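Endo-1,4-beta-xylanase (PDB 1H12) hydrolyses internal beta-1,4 linkages of xylan as a cold-adapted family 8 glycoside hydrolase, and probably also acts on beta-1,4-glucans. Local coordinates at residues V243-L251 and N307-Y315. Numbering follows the deposited sequence. Where two conformers were deposited one is given.
Sequences VSGSPHWNL and NKALGFLSY
Phe-312 and Leu-251 meet where a loop of the (alpha/alpha)6 barrel of family 8 glycosidases lies against helix 300-318. The loop leaves helix 219-243 and makes a type I' beta turn from His-248 to Leu-251. Phe-312 points at this turn, with CG anti to its backbone N (chi1 174°). The backbone O of Trp-249 approaches the ring obliquely, 3.4 Å from Phe-312 CG. Leu-251 crosses the Phe-312 side chain at about a right angle. Leu-251 CD1 lies 3.5 Å from Phe-312 CD2, and Leu-251 CD2 rests 4.0 Å from Ala-309 CB. CB of Trp-249 touches the ring at CD1, while the indole leads away; Gly-245 C and Ser-246 N sit over one of its faces, near the rim. Replacing Phe-312 with an alanine would probably leave Leu-251 CD1 and Trp-249 CB without their aromatic partner and open a gap under the turn. Tyr-329 meets the same ring edge-to-face. Tyr-278 of strand 277-278 touches both Leu-251 and Leu-313.

One helical turn before Phe-312, the contact becomes polar. The Lys-308 chain is bent at its last two torsions, which brings its amine back to the loop. Lys-308 NZ makes a weak hydrogen bond to Asn-250 OD1 at 3.2 Å; a second weak one, to Ser-244 OG, holds for one of two conformers of that serine and is doubtful. Ala-309 CA adds a CH...O contact to the backbone O of Asn-250. The amide of Asn-250 also ties the loop to itself: Gly-245 N donates to Asn-250 OD1 at 2.9 Å, from above the carbonyl plane, with an N-H...O angle of 162°.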
ATOM      1  N   VAL A 243     -20.887   0.260   2.693  1.00  9.24           N
ATOM      2  CA  VAL A 243     -20.842   1.116   1.510  1.00  9.42           C
ATOM      3  C   VAL A 243     -21.649   0.591   0.321  1.00  9.74           C
ATOM      4  O   VAL A 243     -21.724   1.255  -0.695  1.00 10.10           O
ATOM      5  CB  VAL A 243     -19.407   1.479   1.068  1.00  8.68           C
ATOM      6  CG1 VAL A 243     -18.678   2.196   2.168  1.00  9.64           C
ATOM      7  CG2 VAL A 243     -18.622   0.290   0.547  1.00  8.68           C
ATOM      8  N   SER A 244     -22.238  -0.597   0.494  1.00 11.01           N
ATOM      9  CA  SER A 244     -23.053  -1.118  -0.628  0.50 11.37           C
ATOM     10  C   SER A 244     -24.322  -0.333  -0.826  1.00 11.31           C
ATOM     11  O   SER A 244     -24.985   0.063   0.100  1.00 12.45           O
ATOM     12  CB  SER A 244     -23.393  -2.591  -0.326  0.50 12.76           C
ATOM     13  OG  SER A 244     -24.184  -3.143  -1.360  0.50 12.75           O
ATOM     14  N   GLY A 245     -24.653  -0.114  -2.086  1.00 12.09           N
ATOM     15  CA  GLY A 245     -25.904   0.593  -2.438  1.00 12.88           C
ATOM     16  C   GLY A 245     -25.913   1.998  -1.895  1.00 12.65           C
ATOM     17  O   GLY A 245     -24.880   2.627  -1.565  1.00 12.25           O
ATOM     18  N   SER A 246     -27.103   2.567  -1.759  1.00 13.52           N
ATOM     19  CA  SER A 246     -27.220   3.901  -1.253  1.00 13.67           C
ATOM     20  C   SER A 246     -26.805   3.984   0.178  1.00 13.58           C
ATOM     21  O   SER A 246     -27.192   3.090   0.932  1.00 15.30           O
ATOM     22  CB  SER A 246     -28.701   4.360  -1.392  1.00 16.19           C
ATOM     23  OG  SER A 246     -28.821   5.676  -0.983  1.00 19.27           O
ATOM     24  N   PRO A 247     -26.110   5.028   0.644  1.00 13.25           N
ATOM     25  CA  PRO A 247     -25.699   6.206  -0.135  1.00 13.38           C
ATOM     26  C   PRO A 247     -24.282   6.229  -0.631  1.00 11.59           C
ATOM     27  O   PRO A 247     -23.918   7.186  -1.332  1.00 12.06           O
ATOM     28  CB  PRO A 247     -25.885   7.319   0.910  1.00 14.18           C
ATOM     29  CG  PRO A 247     -25.403   6.664   2.196  1.00 15.05           C
ATOM     30  CD  PRO A 247     -25.906   5.283   2.106  1.00 14.67           C
ATOM     31  N   HIS A 248     -23.468   5.232  -0.289  1.00 10.17           N
ATOM     32  CA  HIS A 248     -22.047   5.271  -0.656  1.00  9.13           C
ATOM     33  C   HIS A 248     -21.740   4.643  -2.009  1.00  9.54           C
ATOM     34  O   HIS A 248     -20.652   4.842  -2.562  1.00 10.00           O
ATOM     35  CB  HIS A 248     -21.186   4.629   0.437  1.00  9.53           C
ATOM     36  CG  HIS A 248     -21.295   5.331   1.745  1.00  9.53           C
ATOM     37  ND1 HIS A 248     -20.708   6.547   1.962  1.00  9.75           N
ATOM     38  CD2 HIS A 248     -21.944   4.993   2.896  1.00  9.96           C
ATOM     39  CE1 HIS A 248     -21.031   6.947   3.192  1.00 10.55           C
ATOM     40  NE2 HIS A 248     -21.773   6.015   3.783  1.00 11.28           N
ATOM     41  N   TRP A 249     -22.678   3.894  -2.573  1.00  9.37           N
ATOM     42  CA  TRP A 249     -22.586   3.370  -3.911  1.00  9.79           C
ATOM     43  C   TRP A 249     -21.325   2.601  -4.221  1.00  9.28           C
ATOM     44  O   TRP A 249     -20.731   2.738  -5.279  1.00 10.61           O
ATOM     45  CB  TRP A 249     -22.933   4.466  -4.952  1.00 10.86           C
ATOM     46  CG  TRP A 249     -24.339   4.909  -4.805  1.00 11.24           C
ATOM     47  CD1 TRP A 249     -24.806   6.099  -4.284  1.00 12.93           C
ATOM     48  CD2 TRP A 249     -25.516   4.137  -5.090  1.00 12.48           C
ATOM     49  NE1 TRP A 249     -26.194   6.128  -4.300  1.00 14.58           N
ATOM     50  CE2 TRP A 249     -26.640   4.919  -4.741  1.00 14.14           C
ATOM     51  CE3 TRP A 249     -25.713   2.845  -5.580  1.00 14.24           C
ATOM     52  CZ2 TRP A 249     -27.947   4.471  -4.920  1.00 15.64           C
ATOM     53  CZ3 TRP A 249     -27.047   2.400  -5.762  1.00 16.07           C
ATOM     54  CH2 TRP A 249     -28.122   3.242  -5.410  1.00 17.55           C
ATOM     55  N   ASN A 250     -20.973   1.719  -3.275  1.00  9.13           N
ATOM     56  CA  ASN A 250     -20.075   0.589  -3.529  1.00  9.55           C
ATOM     57  C   ASN A 250     -18.609   0.920  -3.574  1.00  8.70           C
ATOM     58  O   ASN A 250     -17.811   0.056  -3.852  1.00 10.63           O
ATOM     59  CB  ASN A 250     -20.496  -0.183  -4.783  1.00 10.94           C
ATOM     60  CG  ASN A 250     -22.003  -0.492  -4.731  1.00 12.47           C
ATOM     61  OD1 ASN A 250     -22.448  -1.069  -3.790  1.00 14.15           O
ATOM     62  ND2 ASN A 250     -22.727  -0.071  -5.688  1.00 18.76           N
ATOM     63  N   LEU A 251     -18.211   2.140  -3.243  1.00  8.53           N
ATOM     64  CA  LEU A 251     -16.795   2.501  -3.103  1.00  7.87           C
ATOM     65  C   LEU A 251     -16.451   2.640  -1.639  1.00  7.74           C
ATOM     66  O   LEU A 251     -17.170   3.283  -0.861  1.00  8.15           O
ATOM     67  CB  LEU A 251     -16.448   3.798  -3.859  1.00  8.47           C
ATOM     68  CG  LEU A 251     -16.524   3.731  -5.359  1.00  9.20           C
ATOM     69  CD1 LEU A 251     -16.178   5.085  -5.956  1.00  9.54           C
ATOM     70  CD2 LEU A 251     -15.598   2.636  -5.919  1.00 10.16           C
ATOM     71  N   ASN A 307     -16.156  -6.663  -7.444  1.00  9.45           N
ATOM     72  CA  ASN A 307     -17.077  -6.616  -8.558  1.00  9.80           C
ATOM     73  C   ASN A 307     -17.977  -5.379  -8.455  1.00  9.79           C
ATOM     74  O   ASN A 307     -18.222  -4.705  -9.463  1.00 10.42           O
ATOM     75  CB  ASN A 307     -17.953  -7.880  -8.615  1.00 10.60           C
ATOM     76  CG  ASN A 307     -17.240  -9.109  -9.094  1.00 11.52           C
ATOM     77  OD1 ASN A 307     -16.225  -9.071  -9.813  1.00 13.41           O
ATOM     78  ND2 ASN A 307     -17.824 -10.282  -8.751  1.00 12.96           N
ATOM     79  N   LYS A 308     -18.461  -5.056  -7.261  1.00  9.45           N
ATOM     80  CA  LYS A 308     -19.356  -3.918  -7.112  1.00 10.04           C
ATOM     81  C   LYS A 308     -18.579  -2.599  -7.239  1.00  9.40           C
ATOM     82  O   LYS A 308     -19.138  -1.608  -7.777  1.00  9.81           O
ATOM     83  CB  LYS A 308     -20.139  -3.985  -5.809  1.00 10.85           C
ATOM     84  CG  LYS A 308     -21.135  -5.122  -5.769  1.00 12.28           C
ATOM     85  CD  LYS A 308     -21.621  -5.403  -4.321  1.00 18.28           C
ATOM     86  CE  LYS A 308     -22.277  -4.337  -3.532  1.00 22.84           C
ATOM     87  NZ  LYS A 308     -23.575  -4.009  -4.274  1.00 26.53           N
ATOM     88  N   ALA A 309     -17.368  -2.515  -6.714  1.00  8.73           N
ATOM     89  CA  ALA A 309     -16.593  -1.263  -6.807  1.00  8.28           C
ATOM     90  C   ALA A 309     -16.230  -0.978  -8.255  1.00  7.89           C
ATOM     91  O   ALA A 309     -16.383   0.142  -8.736  1.00  9.00           O
ATOM     92  CB  ALA A 309     -15.368  -1.357  -5.935  1.00  8.81           C
ATOM     93  N   LEU A 310     -15.683  -1.973  -8.937  1.00  8.93           N
ATOM     94  CA  LEU A 310     -15.346  -1.820 -10.354  1.00  9.19           C
ATOM     95  C   LEU A 310     -16.593  -1.529 -11.179  1.00  9.66           C
ATOM     96  O   LEU A 310     -16.568  -0.734 -12.118  1.00 10.46           O
ATOM     97  CB  LEU A 310     -14.600  -3.041 -10.888  1.00  9.84           C
ATOM     98  CG  LEU A 310     -13.232  -3.293 -10.258  1.00  9.51           C
ATOM     99  CD1 LEU A 310     -12.637  -4.545 -10.904  1.00 12.23           C
ATOM    100  CD2 LEU A 310     -12.290  -2.169 -10.450  1.00 11.77           C
ATOM    101  N   GLY A 311     -17.699  -2.172 -10.824  1.00  9.69           N
ATOM    102  CA  GLY A 311     -18.959  -1.888 -11.496  1.00 10.17           C
ATOM    103  C   GLY A 311     -19.359  -0.444 -11.335  1.00 10.19           C
ATOM    104  O   GLY A 311     -19.830   0.192 -12.314  1.00 10.45           O
ATOM    105  N   PHE A 312     -19.231   0.107 -10.143  1.00  9.48           N
ATOM    106  CA  PHE A 312     -19.544   1.519  -9.957  1.00  9.10           C
ATOM    107  C   PHE A 312     -18.633   2.393 -10.805  1.00  9.12           C
ATOM    108  O   PHE A 312     -19.082   3.335 -11.455  1.00  9.31           O
ATOM    109  CB  PHE A 312     -19.438   1.963  -8.489  1.00  9.94           C
ATOM    110  CG  PHE A 312     -19.621   3.445  -8.377  1.00  9.64           C
ATOM    111  CD1 PHE A 312     -20.892   3.991  -8.399  1.00 11.78           C
ATOM    112  CD2 PHE A 312     -18.527   4.295  -8.391  1.00 10.16           C
ATOM    113  CE1 PHE A 312     -21.041   5.417  -8.427  1.00 11.82           C
ATOM    114  CE2 PHE A 312     -18.684   5.654  -8.409  1.00 11.84           C
ATOM    115  CZ  PHE A 312     -19.938   6.220  -8.435  1.00 11.49           C
ATOM    116  N   LEU A 313     -17.324   2.108 -10.810  1.00  8.60           N
ATOM    117  CA  LEU A 313     -16.424   2.949 -11.574  1.00  8.68           C
ATOM    118  C   LEU A 313     -16.756   2.915 -13.073  1.00  8.69           C
ATOM    119  O   LEU A 313     -16.697   3.938 -13.758  1.00  9.30           O
ATOM    120  CB  LEU A 313     -14.984   2.585 -11.290  1.00  9.23           C
ATOM    121  CG  LEU A 313     -14.534   2.890  -9.840  1.00  9.16           C
ATOM    122  CD1 LEU A 313     -13.096   2.340  -9.668  1.00 11.51           C
ATOM    123  CD2 LEU A 313     -14.511   4.373  -9.549  1.00 10.63           C
ATOM    124  N   SER A 314     -17.082   1.729 -13.563  1.00  9.43           N
ATOM    125  CA  SER A 314     -17.494   1.672 -14.990  0.50 10.49           C
ATOM    126  C   SER A 314     -18.742   2.484 -15.242  1.00 10.06           C
ATOM    127  O   SER A 314     -18.820   3.193 -16.279  1.00 11.15           O
ATOM    128  CB  SER A 314     -17.735   0.169 -15.246  0.50 12.53           C
ATOM    129  OG  SER A 314     -17.827  -0.138 -16.602  0.50 21.10           O
ATOM    130  N   TYR A 315     -19.715   2.346 -14.367  1.00  9.48           N
ATOM    131  CA  TYR A 315     -20.924   3.167 -14.494  0.50 10.16           C
ATOM    132  C   TYR A 315     -20.611   4.667 -14.400  1.00  9.59           C
ATOM    133  O   TYR A 315     -21.152   5.461 -15.189  1.00 10.09           O
ATOM    134  CB  TYR A 315     -21.849   2.718 -13.345  0.50 10.96           C
ATOM    135  CG  TYR A 315     -23.192   3.372 -13.324  0.50 14.13           C
ATOM    136  CD1 TYR A 315     -24.169   3.011 -14.239  0.50 16.47           C
ATOM    137  CD2 TYR A 315     -23.500   4.352 -12.391  0.50 16.39           C
ATOM    138  CE1 TYR A 315     -25.389   3.579 -14.229  0.50 19.54           C
ATOM    139  CE2 TYR A 315     -24.788   4.964 -12.406  0.50 18.77           C
ATOM    140  CZ  TYR A 315     -25.696   4.538 -13.330  0.50 19.38           C
ATOM    141  OH  TYR A 315     -26.976   5.068 -13.369  0.50 22.61           O
TER